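PDB 2XFV: regulatory protein SWI6, which serves as the shared regulatory subunit of the yeast transcription factors SBF and MBF, driving cell-cycle-dependent transcription, and is represented here by its amino-terminal domain. Local coordinates for residues Ala1-Val6 and Thr18-Glu24; Val5-Leu9 and Leu98-Ala102; Phe33-Leu37 and Thr49-Pro55. One frame throughout, in Å; residues are numbered along the deposited sequence.

How the contacts relate
The three contacts lie in the Swi6 N-terminal domain. Contact 1 pairs strands 2-9 and 15-22 as an antiparallel hairpin, and contact 2 lays the 98-102 loop against the later half of strand 2-9; they share Val5 and Val6, with centres about 12 Å apart. Contact 3 follows contact 1 along the chain and falls within the long excursion between the two halves of contact 2, packing the start of helix 34-43 against the loop leading to helix 57-67. Its centre is about 19 Å from contact 1 and 17 Å from contact 2, yet Phe33 touches Leu19 and Ile36 touches Leu9. The hairpin is thus a shared scaffold for loop and helix, facing the second subunit.

Contact 1: Ala1-Val6 and Thr18-Glu24; sequences ALEEVV and TLTRDSE
The antiparallel beta hairpin of strands 2-9 and 15-22 is joined here from Ala1 to Val6, with Glu3-Arg21 and Val5-Leu19 as hydrogen-bonded pairs and Leu2-Asp22, Glu4-Thr20 and Val6-Thr18 as non-hydrogen-bonded pairs. The strand axes approach to 4.6 Å at 164°. In the Glu3-Arg21 pair the backbone bonds run both ways, Arg21 N to Glu3 O being 2.8 Å. On the face carrying Glu3, Val5, Leu19 and Arg21, the Glu3 and Arg21 side chains lie alongside each other. Arg21 bends at chi3 and presents its NE side to the carboxylate: NE reaches Glu3 OE1 at 2.9 Å and NH1 reaches the same oxygen at 3.0 Å. Both approach OE1 from the same face, well above the carboxylate plane, while OE1 itself lies in the guanidinium plane; this side-on salt bridge is skewed, the two planes 41° apart, and the NH1 bond to Glu3 OE2 is weak. Beside it, Val5 CG1 rests on Leu19 CB at 3.8 Å. On the other face, Thr20 OG1 donates to Glu4 OE1 over 2.7 Å, arriving on the anti side and somewhat out of plane. The Glu4 chain, its CG anti to the backbone N (chi1 -165°), reaches across so that CG also meets Thr18 CG2 at 3.4 Å. At the open end of the ladder, Ala1 N donates to Ser23 OG at 2.9 Å while Ser23 N returns a bond to Ala1 O. A water accepts from Ala1 N and donates to Glu24 OE1. Phe105 of the second subunit packs on Glu3, Val5 and Arg21. Asp22 OD1 takes the N-H of Glu24, an Asx turn where strand 15-22 ends, at the open end of a two-stranded antiparallel beta hairpin.

Contact 2: Val5-Leu9 and Leu98-Ala102; sequences VVRYL and LFQDA
Arg7 reaches from strand 2-9 over the ring of Phe99 to the carboxylate of Asp101. Its CB touches two hydrophobic side chains, 3.6 Å from Phe99 CZ and 3.7 Å from Leu98 CD2. The next carbon, CG, sits over one face of the Phe99 ring, 3.7 Å from the centroid and 21° off the ring normal, a CH-pi contact. CD passes near the carbonyl oxygen of Leu98. Bends at chi2 (-73°) and chi3 then carry the guanidinium past the ring toward Asp101. There NH1 serves two acceptors, both close to the guanidinium plane: Leu98 O at 3.2 Å, met on a lone pair in its carbonyl plane, and Asp101 OD1 at 2.8 Å, on the syn side. Arg7 NH2 completes an end-on, two-nitrogen salt bridge by donating a hydrogen bond to the syn lone pair of Asp101 OD2 at 3.3 Å. The carboxylate is twisted 43° against the guanidinium; the second bond is longer, and OD2 is tilted from the guanidinium plane. In the conformers given, one guanidinium holds both a backbone carbonyl and a side chain three residues further on, and Val5 CG2 lies over one of its faces, offset toward the rim.

At the ring edge, Val5 CG1 is 4.0 Å from Phe99 CD1 and also meets Ala102 CB; further along the strand Leu9 CD2 touches Leu98 CD2. Phe99 packs as well on Leu17 and Leu19, so the loop between helix 83-92 and strand 103-105 is laid against the hairpin, with Phe105 of the second subunit against Val5 and Ala102.

Contact 3: Phe33-Leu37 and Thr49-Pro55; sequences FLPIL and TNPDSFP
Van der Waals packing carries the contact between Pro35, in the first turn of helix 34-43, and the Phe54-Pro55 pair. Pro35 CG lies 3.5 Å from Phe54 CD2, approaching the ring obliquely, and Pro35 CD is 3.6 Å from Phe54 CE2. With Phe54 CG anti to its backbone N (chi1 -158°), the ring turns toward Pro35. Leu34 CD1 reaches another part of the rim, at Phe54 CE1 (4.1 Å), from the same side as Pro35, while Leu34 CB meets Pro55 CG at 3.8 Å. The Pro55 CD atom lies over one face of the Phe54 ring, offset toward its rim. Thr49 adds a methyl contact, CG2 to Pro35 O at 3.7 Å.

The loop joining helices 34-43 and 57-67 is thereby folded back on the start of the first helix. Between the two contacting ends it makes a type I beta turn from Asn50 to Ser53, where Asn50 OD1 accepts from Asp52 N in an Asx turn.

Polar links are indirect: a water donates to Pro35 O at 2.7 Å and lies 3.2 Å from Ser53 OG. Thr49 OG1 is hydrogen-bonded to Ile46 O and lies beside Ile36 CG1.

Contact 1: Ala1-Val6 and Thr18-Glu24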
ATOM      1  N   ALA A   1     -20.570  12.330  -7.605  1.00 19.61           N
ATOM      2  CA  ALA A   1     -20.251  12.017  -9.000  1.00 20.67           C
ATOM      3  C   ALA A   1     -19.305  10.822  -9.017  1.00 20.73           C
ATOM      4  O   ALA A   1     -18.702  10.514  -8.003  1.00 19.07           O
ATOM      5  CB  ALA A   1     -19.612  13.212  -9.681  1.00 22.74           C
ATOM      6  N   LEU A   2     -19.180  10.145 -10.158  1.00 17.14           N
ATOM      7  CA  LEU A   2     -18.244   9.014 -10.252  1.00 15.62           C
ATOM      8  C   LEU A   2     -16.880   9.502 -10.740  1.00 19.96           C
ATOM      9  O   LEU A   2     -16.801  10.357 -11.629  1.00 21.70           O
ATOM     10  CB  LEU A   2     -18.790   7.938 -11.204  1.00 17.84           C
ATOM     11  CG  LEU A   2     -20.094   7.246 -10.790  1.00 22.03           C
ATOM     12  CD1 LEU A   2     -20.532   6.251 -11.845  1.00 26.91           C
ATOM     13  CD2 LEU A   2     -19.946   6.542  -9.456  1.00 20.01           C
ATOM     14  N   GLU A   3     -15.817   8.985 -10.130  1.00 16.13           N
ATOM     15  CA  GLU A   3     -14.445   9.301 -10.525  1.00 19.04           C
ATOM     16  C   GLU A   3     -13.808   7.975 -10.877  1.00 21.25           C
ATOM     17  O   GLU A   3     -14.077   6.967 -10.229  1.00 22.91           O
ATOM     18  CB  GLU A   3     -13.688   9.936  -9.349  1.00 18.57           C
ATOM     19  CG  GLU A   3     -14.256  11.290  -8.920  1.00 23.12           C
ATOM     20  CD  GLU A   3     -13.720  11.781  -7.573  1.00 32.53           C
ATOM     21  OE1 GLU A   3     -12.934  11.066  -6.913  1.00 25.54           O
ATOM     22  OE2 GLU A   3     -14.100  12.895  -7.171  1.00 31.76           O
ATOM     23  N   GLU A   4     -12.952   7.950 -11.887  1.00 16.90           N
ATOM     24  CA  GLU A   4     -12.481   6.651 -12.343  1.00 17.54           C
ATOM     25  C   GLU A   4     -11.040   6.661 -12.854  1.00 20.84           C
ATOM     26  O   GLU A   4     -10.623   7.603 -13.514  1.00 20.73           O
ATOM     27  CB  GLU A   4     -13.432   6.159 -13.432  1.00 23.82           C
ATOM     28  CG  GLU A   4     -13.296   4.708 -13.766  1.00 31.79           C
ATOM     29  CD  GLU A   4     -14.485   4.203 -14.556  1.00 35.31           C
ATOM     30  OE1 GLU A   4     -15.486   3.808 -13.926  1.00 25.84           O
ATOM     31  OE2 GLU A   4     -14.416   4.210 -15.802  1.00 33.12           O
ATOM     32  N   VAL A   5     -10.291   5.612 -12.520  1.00 18.12           N
ATOM     33  CA  VAL A   5      -8.969   5.404 -13.102  0.63 22.45           C
ATOM     34  C   VAL A   5      -8.851   3.935 -13.489  1.00 18.31           C
ATOM     35  O   VAL A   5      -9.312   3.050 -12.770  1.00 19.73           O
ATOM     36  CB  VAL A   5      -7.829   5.788 -12.125  0.63 26.69           C
ATOM     37  CG1 VAL A   5      -7.935   4.991 -10.839  0.63 21.22           C
ATOM     38  CG2 VAL A   5      -6.469   5.570 -12.776  0.63 30.01           C
ATOM     39  N   VAL A   6      -8.257   3.680 -14.647  1.00 23.49           N
ATOM     40  CA  VAL A   6      -8.053   2.296 -15.079  1.00 27.71           C
ATOM     41  C   VAL A   6      -6.587   2.025 -15.396  1.00 28.24           C
ATOM     42  O   VAL A   6      -5.893   2.871 -15.965  1.00 24.36           O
ATOM     43  CB  VAL A   6      -8.941   1.918 -16.295  1.00 30.35           C
ATOM     44  CG1 VAL A   6      -8.593   2.764 -17.511  1.00 32.86           C
ATOM     45  CG2 VAL A   6      -8.808   0.434 -16.619  1.00 29.06           C
ATOM     46  N   THR A  18     -10.234  -1.493 -12.898  1.00 19.18           N
ATOM     47  CA  THR A  18     -10.838  -0.159 -12.827  1.00 17.85           C
ATOM     48  C   THR A  18     -11.207   0.203 -11.385  1.00 17.98           C
ATOM     49  O   THR A  18     -11.936  -0.538 -10.714  1.00 17.70           O
ATOM     50  CB  THR A  18     -12.108  -0.069 -13.703  1.00 21.40           C
ATOM     51  OG1 THR A  18     -11.773  -0.368 -15.063  1.00 20.19           O
ATOM     52  CG2 THR A  18     -12.726   1.335 -13.643  1.00 17.33           C
ATOM     53  N   LEU A  19     -10.688   1.330 -10.903  1.00 16.20           N
ATOM     54  CA  LEU A  19     -11.152   1.897  -9.636  1.00 14.78           C
ATOM     55  C   LEU A  19     -12.218   2.950  -9.934  1.00 15.46           C
ATOM     56  O   LEU A  19     -11.949   3.962 -10.577  1.00 18.38           O
ATOM     57  CB  LEU A  19      -9.998   2.516  -8.841  1.00 16.60           C
ATOM     58  CG  LEU A  19      -8.821   1.575  -8.565  1.00 20.18           C
ATOM     59  CD1 LEU A  19      -7.750   2.267  -7.699  1.00 21.06           C
ATOM     60  CD2 LEU A  19      -9.301   0.281  -7.894  1.00 20.72           C
ATOM     61  N   THR A  20     -13.435   2.686  -9.478  1.00 13.99           N
ATOM     62  CA  THR A  20     -14.568   3.590  -9.652  1.00 14.06           C
ATOM     63  C   THR A  20     -14.995   4.075  -8.271  1.00 19.54           C
ATOM     64  O   THR A  20     -15.444   3.273  -7.447  1.00 15.52           O
ATOM     65  CB  THR A  20     -15.752   2.863 -10.347  1.00 15.44           C
ATOM     66  OG1 THR A  20     -15.340   2.396 -11.643  1.00 17.31           O
ATOM     67  CG2 THR A  20     -16.967   3.805 -10.517  1.00 18.06           C
ATOM     68  N   ARG A  21     -14.822   5.372  -8.006  1.00 17.32           N
ATOM     69  CA  ARG A  21     -15.144   5.953  -6.695  1.00 15.71           C
ATOM     70  C   ARG A  21     -16.395   6.846  -6.763  1.00 16.49           C
ATOM     71  O   ARG A  21     -16.547   7.623  -7.702  1.00 18.15           O
ATOM     72  CB  ARG A  21     -13.954   6.790  -6.177  1.00 17.61           C
ATOM     73  CG  ARG A  21     -13.991   7.080  -4.658  1.00 20.08           C
ATOM     74  CD  ARG A  21     -12.820   7.979  -4.197  1.00 21.30           C
ATOM     75  NE  ARG A  21     -13.099   9.375  -4.518  1.00 28.64           N
ATOM     76  CZ  ARG A  21     -13.513  10.287  -3.642  1.00 26.26           C
ATOM     77  NH1 ARG A  21     -13.764  11.526  -4.050  1.00 19.60           N
ATOM     78  NH2 ARG A  21     -13.678   9.969  -2.363  1.00 25.19           N
ATOM     79  N   ASP A  22     -17.277   6.731  -5.772  1.00 15.87           N
ATOM     80  CA  ASP A  22     -18.414   7.644  -5.621  1.00 14.36           C
ATOM     81  C   ASP A  22     -17.945   8.788  -4.710  1.00 17.22           C
ATOM     82  O   ASP A  22     -17.550   8.551  -3.575  1.00 18.57           O
ATOM     83  CB  ASP A  22     -19.606   6.911  -4.989  1.00 16.80           C
ATOM     84  CG  ASP A  22     -20.831   7.801  -4.813  1.00 21.88           C
ATOM     85  OD1 ASP A  22     -20.704   8.919  -4.288  1.00 30.57           O
ATOM     86  OD2 ASP A  22     -21.938   7.355  -5.160  1.00 24.33           O
ATOM     87  N   SER A  23     -17.961  10.020  -5.220  1.00 19.92           N
ATOM     88  CA  SER A  23     -17.383  11.154  -4.487  1.00 20.11           C
ATOM     89  C   SER A  23     -18.218  11.557  -3.276  1.00 23.80           C
ATOM     90  O   SER A  23     -17.732  12.276  -2.399  1.00 22.69           O
ATOM     91  CB  SER A  23     -17.208  12.364  -5.417  1.00 21.23           C
ATOM     92  OG  SER A  23     -18.469  12.914  -5.759  1.00 20.19           O
ATOM     93  N   GLU A  24     -19.476  11.118  -3.237  1.00 19.27           N
ATOM     94  CA  GLU A  24     -20.350  11.424  -2.099  1.00 25.96           C
ATOM     95  C   GLU A  24     -20.163  10.443  -0.919  1.00 30.55           C
ATOM     96  O   GLU A  24     -20.143  10.858   0.236  1.00 31.92           O
ATOM     97  CB  GLU A  24     -21.822  11.522  -2.540  1.00 24.08           C
ATOM     98  CG  GLU A  24     -22.060  12.525  -3.707  1.00 29.42           C
ATOM     99  CD  GLU A  24     -23.524  12.613  -4.177  1.00 43.83           C
ATOM    100  OE1 GLU A  24     -23.861  12.107  -5.283  1.00 46.28           O
ATOM    101  OE2 GLU A  24     -24.340  13.205  -3.446  1.00 35.60           O
TER
HETATM  102  O   HOH W   1     -22.261  10.368  -6.563  1.00 17.75           O

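Contact 2: Val5-Leu9 and Leu98-Ala102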
ATOM      1  N   VAL A   5     -10.291   5.612 -12.520  1.00 18.12           N
ATOM      2  CA  VAL A   5      -8.969   5.404 -13.102  0.63 22.45           C
ATOM      3  C   VAL A   5      -8.851   3.935 -13.489  1.00 18.31           C
ATOM      4  O   VAL A   5      -9.312   3.050 -12.770  1.00 19.73           O
ATOM      5  CB  VAL A   5      -7.829   5.788 -12.125  0.63 26.69           C
ATOM      6  CG1 VAL A   5      -7.935   4.991 -10.839  0.63 21.22           C
ATOM      7  CG2 VAL A   5      -6.469   5.570 -12.776  0.63 30.01           C
ATOM      8  N   VAL A   6      -8.257   3.680 -14.647  1.00 23.49           N
ATOM      9  CA  VAL A   6      -8.053   2.296 -15.079  1.00 27.71           C
ATOM     10  C   VAL A   6      -6.587   2.025 -15.396  1.00 28.24           C
ATOM     11  O   VAL A   6      -5.893   2.871 -15.965  1.00 24.36           O
ATOM     12  CB  VAL A   6      -8.941   1.918 -16.295  1.00 30.35           C
ATOM     13  CG1 VAL A   6      -8.593   2.764 -17.511  1.00 32.86           C
ATOM     14  CG2 VAL A   6      -8.808   0.434 -16.619  1.00 29.06           C
ATOM     15  N   ARG A   7      -6.117   0.839 -15.018  1.00 21.96           N
ATOM     16  CA  ARG A   7      -4.771   0.397 -15.353  1.00 24.72           C
ATOM     17  C   ARG A   7      -4.867  -1.024 -15.897  1.00 28.94           C
ATOM     18  O   ARG A   7      -5.868  -1.699 -15.675  1.00 26.40           O
ATOM     19  CB  ARG A   7      -3.880   0.446 -14.108  1.00 34.85           C
ATOM     20  CG  ARG A   7      -3.672   1.854 -13.558  1.00 27.44           C
ATOM     21  CD  ARG A   7      -2.735   2.651 -14.473  1.00 38.70           C
ATOM     22  NE  ARG A   7      -3.121   4.059 -14.585  1.00 44.25           N
ATOM     23  CZ  ARG A   7      -2.807   4.989 -13.689  1.00 48.26           C
ATOM     24  NH1 ARG A   7      -2.107   4.660 -12.614  1.00 41.84           N
ATOM     25  NH2 ARG A   7      -3.192   6.246 -13.864  1.00 50.22           N
ATOM     26  N   TYR A   8      -3.837  -1.478 -16.604  1.00 21.26           N
ATOM     27  CA  TYR A   8      -3.871  -2.788 -17.257  1.00 22.01           C
ATOM     28  C   TYR A   8      -2.688  -3.655 -16.849  1.00 26.36           C
ATOM     29  O   TYR A   8      -1.592  -3.147 -16.599  1.00 25.72           O
ATOM     30  CB  TYR A   8      -3.867  -2.621 -18.787  1.00 27.49           C
ATOM     31  CG  TYR A   8      -5.057  -1.835 -19.282  1.00 27.40           C
ATOM     32  CD1 TYR A   8      -6.238  -2.478 -19.643  1.00 27.32           C
ATOM     33  CD2 TYR A   8      -5.014  -0.447 -19.348  1.00 28.31           C
ATOM     34  CE1 TYR A   8      -7.340  -1.756 -20.074  1.00 34.55           C
ATOM     35  CE2 TYR A   8      -6.108   0.280 -19.785  1.00 35.44           C
ATOM     36  CZ  TYR A   8      -7.267  -0.378 -20.143  1.00 33.27           C
ATOM     37  OH  TYR A   8      -8.358   0.347 -20.570  1.00 35.28           O
ATOM     38  N   LEU A   9      -2.904  -4.964 -16.805  1.00 23.90           N
ATOM     39  CA  LEU A   9      -1.809  -5.896 -16.539  1.00 26.02           C
ATOM     40  C   LEU A   9      -1.932  -7.148 -17.397  1.00 26.50           C
ATOM     41  O   LEU A   9      -2.776  -7.217 -18.291  1.00 21.32           O
ATOM     42  CB  LEU A   9      -1.755  -6.269 -15.052  1.00 25.15           C
ATOM     43  CG  LEU A   9      -3.058  -6.776 -14.446  1.00 29.98           C
ATOM     44  CD1 LEU A   9      -2.815  -7.990 -13.570  1.00 31.95           C
ATOM     45  CD2 LEU A   9      -3.725  -5.660 -13.660  1.00 29.98           C
ATOM     46  N   LEU A  98       1.153   0.073  -9.069  1.00 26.90           N
ATOM     47  CA  LEU A  98       0.555   0.334 -10.374  1.00 33.03           C
ATOM     48  C   LEU A  98      -0.377   1.552 -10.342  1.00 26.01           C
ATOM     49  O   LEU A  98      -0.465   2.289 -11.324  1.00 25.85           O
ATOM     50  CB  LEU A  98      -0.179  -0.910 -10.894  1.00 29.07           C
ATOM     51  CG  LEU A  98      -0.785  -0.846 -12.301  1.00 32.14           C
ATOM     52  CD1 LEU A  98       0.299  -0.667 -13.352  1.00 40.65           C
ATOM     53  CD2 LEU A  98      -1.614  -2.088 -12.585  1.00 30.66           C
ATOM     54  N   PHE A  99      -1.056   1.757  -9.216  1.00 22.73           N
ATOM     55  CA  PHE A  99      -1.990   2.873  -9.048  1.00 23.60           C
ATOM     56  C   PHE A  99      -1.443   4.028  -8.198  1.00 26.83           C
ATOM     57  O   PHE A  99      -2.213   4.864  -7.726  1.00 23.55           O
ATOM     58  CB  PHE A  99      -3.299   2.384  -8.422  1.00 22.05           C
ATOM     59  CG  PHE A  99      -4.154   1.556  -9.351  1.00 23.58           C
ATOM     60  CD1 PHE A  99      -5.169   2.145 -10.092  1.00 23.98           C
ATOM     61  CD2 PHE A  99      -3.953   0.186  -9.468  1.00 22.51           C
ATOM     62  CE1 PHE A  99      -5.956   1.389 -10.950  1.00 25.01           C
ATOM     63  CE2 PHE A  99      -4.738  -0.580 -10.322  1.00 21.25           C
ATOM     64  CZ  PHE A  99      -5.742   0.022 -11.064  1.00 19.57           C
ATOM     65  N   GLN A 100      -0.125   4.088  -8.015  1.00 23.49           N
ATOM     66  CA  GLN A 100       0.474   5.074  -7.105  1.00 24.81           C
ATOM     67  C   GLN A 100       0.078   6.538  -7.371  1.00 31.47           C
ATOM     68  O   GLN A 100      -0.123   7.307  -6.432  1.00 28.08           O
ATOM     69  CB  GLN A 100       2.006   4.921  -7.044  1.00 27.73           C
ATOM     70  CG  GLN A 100       2.764   5.252  -8.340  1.00 36.62           C
ATOM     71  CD  GLN A 100       4.222   4.760  -8.338  1.00 54.05           C
ATOM     72  OE1 GLN A 100       5.125   5.453  -7.864  1.00 54.97           O
ATOM     73  NE2 GLN A 100       4.451   3.566  -8.888  1.00 54.50           N
ATOM     74  N   ASP A 101      -0.051   6.918  -8.640  1.00 25.68           N
ATOM     75  CA  ASP A 101      -0.351   8.309  -8.967  0.53 27.94           C
ATOM     76  C   ASP A 101      -1.806   8.686  -8.682  1.00 27.73           C
ATOM     77  O   ASP A 101      -2.170   9.858  -8.766  1.00 29.59           O
ATOM     78  CB  ASP A 101       0.001   8.623 -10.424  0.53 32.42           C
ATOM     79  CG  ASP A 101      -0.887   7.891 -11.409  0.53 34.61           C
ATOM     80  OD1 ASP A 101      -1.433   6.833 -11.042  0.53 40.30           O
ATOM     81  OD2 ASP A 101      -1.037   8.370 -12.552  0.53 47.63           O
ATOM     82  N   ALA A 102      -2.631   7.695  -8.336  1.00 22.79           N
ATOM     83  CA  ALA A 102      -4.037   7.936  -8.021  1.00 27.46           C
ATOM     84  C   ALA A 102      -4.285   8.129  -6.524  1.00 32.11           C
ATOM     85  O   ALA A 102      -5.423   8.345  -6.101  1.00 27.53           O
ATOM     86  CB  ALA A 102      -4.914   6.800  -8.564  1.00 29.34           C
TER

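Contact 3: Phe33-Leu37 and Thr49-Pro55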
ATOM      1  N   PHE A  33     -13.084  -5.641  -9.031  1.00 15.36           N
ATOM      2  CA  PHE A  33     -12.030  -6.411  -8.373  1.00 15.72           C
ATOM      3  C   PHE A  33     -12.199  -7.920  -8.530  1.00 19.71           C
ATOM      4  O   PHE A  33     -11.252  -8.678  -8.309  1.00 17.05           O
ATOM      5  CB  PHE A  33     -12.020  -6.116  -6.858  1.00 15.41           C
ATOM      6  CG  PHE A  33     -11.434  -4.780  -6.489  1.00 17.36           C
ATOM      7  CD1 PHE A  33     -10.074  -4.658  -6.218  1.00 20.46           C
ATOM      8  CD2 PHE A  33     -12.247  -3.654  -6.378  1.00 19.42           C
ATOM      9  CE1 PHE A  33      -9.524  -3.424  -5.866  1.00 24.06           C
ATOM     10  CE2 PHE A  33     -11.704  -2.418  -6.018  1.00 20.26           C
ATOM     11  CZ  PHE A  33     -10.347  -2.307  -5.768  1.00 20.83           C
ATOM     12  N   LEU A  34     -13.397  -8.372  -8.886  1.00 17.16           N
ATOM     13  CA  LEU A  34     -13.711  -9.801  -8.736  1.00 15.98           C
ATOM     14  C   LEU A  34     -12.932 -10.783  -9.632  1.00 19.46           C
ATOM     15  O   LEU A  34     -12.484 -11.830  -9.145  1.00 17.75           O
ATOM     16  CB  LEU A  34     -15.226 -10.054  -8.802  1.00 14.59           C
ATOM     17  CG  LEU A  34     -16.027  -9.312  -7.721  1.00 15.16           C
ATOM     18  CD1 LEU A  34     -17.528  -9.565  -7.915  1.00 18.77           C
ATOM     19  CD2 LEU A  34     -15.586  -9.721  -6.313  1.00 20.47           C
ATOM     20  N   PRO A  35     -12.786 -10.478 -10.937  1.00 18.19           N
ATOM     21  CA  PRO A  35     -12.005 -11.420 -11.763  1.00 18.38           C
ATOM     22  C   PRO A  35     -10.575 -11.656 -11.257  1.00 19.43           C
ATOM     23  O   PRO A  35     -10.127 -12.809 -11.178  1.00 18.93           O
ATOM     24  CB  PRO A  35     -11.994 -10.748 -13.145  1.00 22.13           C
ATOM     25  CG  PRO A  35     -13.306  -9.997 -13.186  1.00 24.92           C
ATOM     26  CD  PRO A  35     -13.504  -9.481 -11.760  1.00 17.31           C
ATOM     27  N   ILE A  36      -9.873 -10.581 -10.913  1.00 18.96           N
ATOM     28  CA  ILE A  36      -8.515 -10.692 -10.389  1.00 18.84           C
ATOM     29  C   ILE A  36      -8.485 -11.365  -9.020  1.00 19.41           C
ATOM     30  O   ILE A  36      -7.597 -12.163  -8.730  1.00 19.55           O
ATOM     31  CB  ILE A  36      -7.823  -9.306 -10.340  1.00 22.54           C
ATOM     32  CG1 ILE A  36      -7.435  -8.875 -11.766  1.00 23.00           C
ATOM     33  CG2 ILE A  36      -6.594  -9.337  -9.442  1.00 22.47           C
ATOM     34  CD1 ILE A  36      -7.060  -7.404 -11.880  1.00 23.55           C
ATOM     35  N   LEU A  37      -9.460 -11.049  -8.177  1.00 16.16           N
ATOM     36  CA  LEU A  37      -9.513 -11.648  -6.843  1.00 19.22           C
ATOM     37  C   LEU A  37      -9.735 -13.157  -6.898  1.00 22.86           C
ATOM     38  O   LEU A  37      -9.142 -13.913  -6.116  1.00 19.14           O
ATOM     39  CB  LEU A  37     -10.599 -10.972  -5.988  1.00 16.08           C
ATOM     40  CG  LEU A  37     -10.653 -11.353  -4.500  1.00 24.88           C
ATOM     41  CD1 LEU A  37      -9.314 -11.089  -3.796  1.00 24.23           C
ATOM     42  CD2 LEU A  37     -11.791 -10.595  -3.789  1.00 23.14           C
ATOM     43  N   THR A  49      -5.125 -14.112 -15.116  1.00 28.22           N
ATOM     44  CA  THR A  49      -6.564 -13.833 -15.121  1.00 24.74           C
ATOM     45  C   THR A  49      -7.104 -13.885 -16.541  1.00 31.73           C
ATOM     46  O   THR A  49      -6.517 -13.327 -17.472  1.00 29.88           O
ATOM     47  CB  THR A  49      -6.901 -12.454 -14.502  1.00 23.46           C
ATOM     48  OG1 THR A  49      -6.352 -12.381 -13.182  1.00 22.36           O
ATOM     49  CG2 THR A  49      -8.427 -12.246 -14.411  1.00 23.79           C
ATOM     50  N   ASN A  50      -8.222 -14.576 -16.709  1.00 27.74           N
ATOM     51  CA  ASN A  50      -8.870 -14.656 -18.008  1.00 32.06           C
ATOM     52  C   ASN A  50      -9.716 -13.404 -18.193  1.00 33.31           C
ATOM     53  O   ASN A  50     -10.622 -13.148 -17.407  1.00 33.16           O
ATOM     54  CB  ASN A  50      -9.740 -15.914 -18.074  1.00 42.44           C
ATOM     55  CG  ASN A  50     -10.312 -16.169 -19.458  1.00 52.20           C
ATOM     56  OD1 ASN A  50     -10.428 -15.257 -20.278  1.00 45.33           O
ATOM     57  ND2 ASN A  50     -10.682 -17.420 -19.718  1.00 60.00           N
ATOM     58  N   PRO A  51      -9.413 -12.607 -19.228  1.00 42.25           N
ATOM     59  CA  PRO A  51     -10.188 -11.385 -19.465  1.00 41.77           C
ATOM     60  C   PRO A  51     -11.662 -11.704 -19.724  1.00 37.24           C
ATOM     61  O   PRO A  51     -12.524 -10.845 -19.522  1.00 41.27           O
ATOM     62  CB  PRO A  51      -9.553 -10.798 -20.737  1.00 45.96           C
ATOM     63  CG  PRO A  51      -8.227 -11.462 -20.868  1.00 47.30           C
ATOM     64  CD  PRO A  51      -8.372 -12.818 -20.250  1.00 47.62           C
ATOM     65  N   ASP A  52     -11.954 -12.930 -20.151  1.00 31.40           N
ATOM     66  CA  ASP A  52     -13.326 -13.294 -20.519  1.00 44.80           C
ATOM     67  C   ASP A  52     -14.218 -13.717 -19.353  1.00 54.93           C
ATOM     68  O   ASP A  52     -15.444 -13.719 -19.478  1.00 59.30           O
ATOM     69  CB  ASP A  52     -13.331 -14.397 -21.585  1.00 52.19           C
ATOM     70  CG  ASP A  52     -12.831 -13.911 -22.930  1.00 55.56           C
ATOM     71  OD1 ASP A  52     -12.926 -12.695 -23.203  1.00 56.16           O
ATOM     72  OD2 ASP A  52     -12.342 -14.750 -23.713  1.00 56.59           O
ATOM     73  N   SER A  53     -13.614 -14.078 -18.227  1.00 52.95           N
ATOM     74  CA  SER A  53     -14.380 -14.653 -17.130  1.00 55.46           C
ATOM     75  C   SER A  53     -14.931 -13.586 -16.198  1.00 49.92           C
ATOM     76  O   SER A  53     -14.293 -12.555 -15.966  1.00 51.36           O
ATOM     77  CB  SER A  53     -13.520 -15.632 -16.328  1.00 63.55           C
ATOM     78  OG  SER A  53     -12.737 -14.947 -15.362  1.00 72.33           O
ATOM     79  N   PHE A  54     -16.122 -13.834 -15.662  1.00 31.95           N
ATOM     80  CA  PHE A  54     -16.606 -13.031 -14.556  1.00 33.17           C
ATOM     81  C   PHE A  54     -17.338 -13.867 -13.508  1.00 33.92           C
ATOM     82  O   PHE A  54     -18.258 -14.626 -13.824  1.00 34.14           O
ATOM     83  CB  PHE A  54     -17.456 -11.845 -15.003  1.00 43.98           C
ATOM     84  CG  PHE A  54     -17.514 -10.752 -13.972  1.00 47.39           C
ATOM     85  CD1 PHE A  54     -18.364 -10.857 -12.879  1.00 49.35           C
ATOM     86  CD2 PHE A  54     -16.683  -9.640 -14.070  1.00 48.65           C
ATOM     87  CE1 PHE A  54     -18.399  -9.863 -11.912  1.00 48.01           C
ATOM     88  CE2 PHE A  54     -16.711  -8.643 -13.108  1.00 41.57           C
ATOM     89  CZ  PHE A  54     -17.564  -8.755 -12.032  1.00 43.52           C
ATOM     90  N   PRO A  55     -16.907 -13.734 -12.251  1.00 32.46           N
ATOM     91  CA  PRO A  55     -17.400 -14.539 -11.131  1.00 29.20           C
ATOM     92  C   PRO A  55     -18.917 -14.450 -10.954  1.00 24.17           C
ATOM     93  O   PRO A  55     -19.480 -13.362 -11.008  1.00 25.72           O
ATOM     94  CB  PRO A  55     -16.676 -13.928  -9.928  1.00 31.21           C
ATOM     95  CG  PRO A  55     -15.394 -13.413 -10.501  1.00 29.34           C
ATOM     96  CD  PRO A  55     -15.742 -12.909 -11.877  1.00 34.79           C
TER
HETATM   97  O   HOH W   2     -11.037 -14.933 -12.625  1.00 21.05           O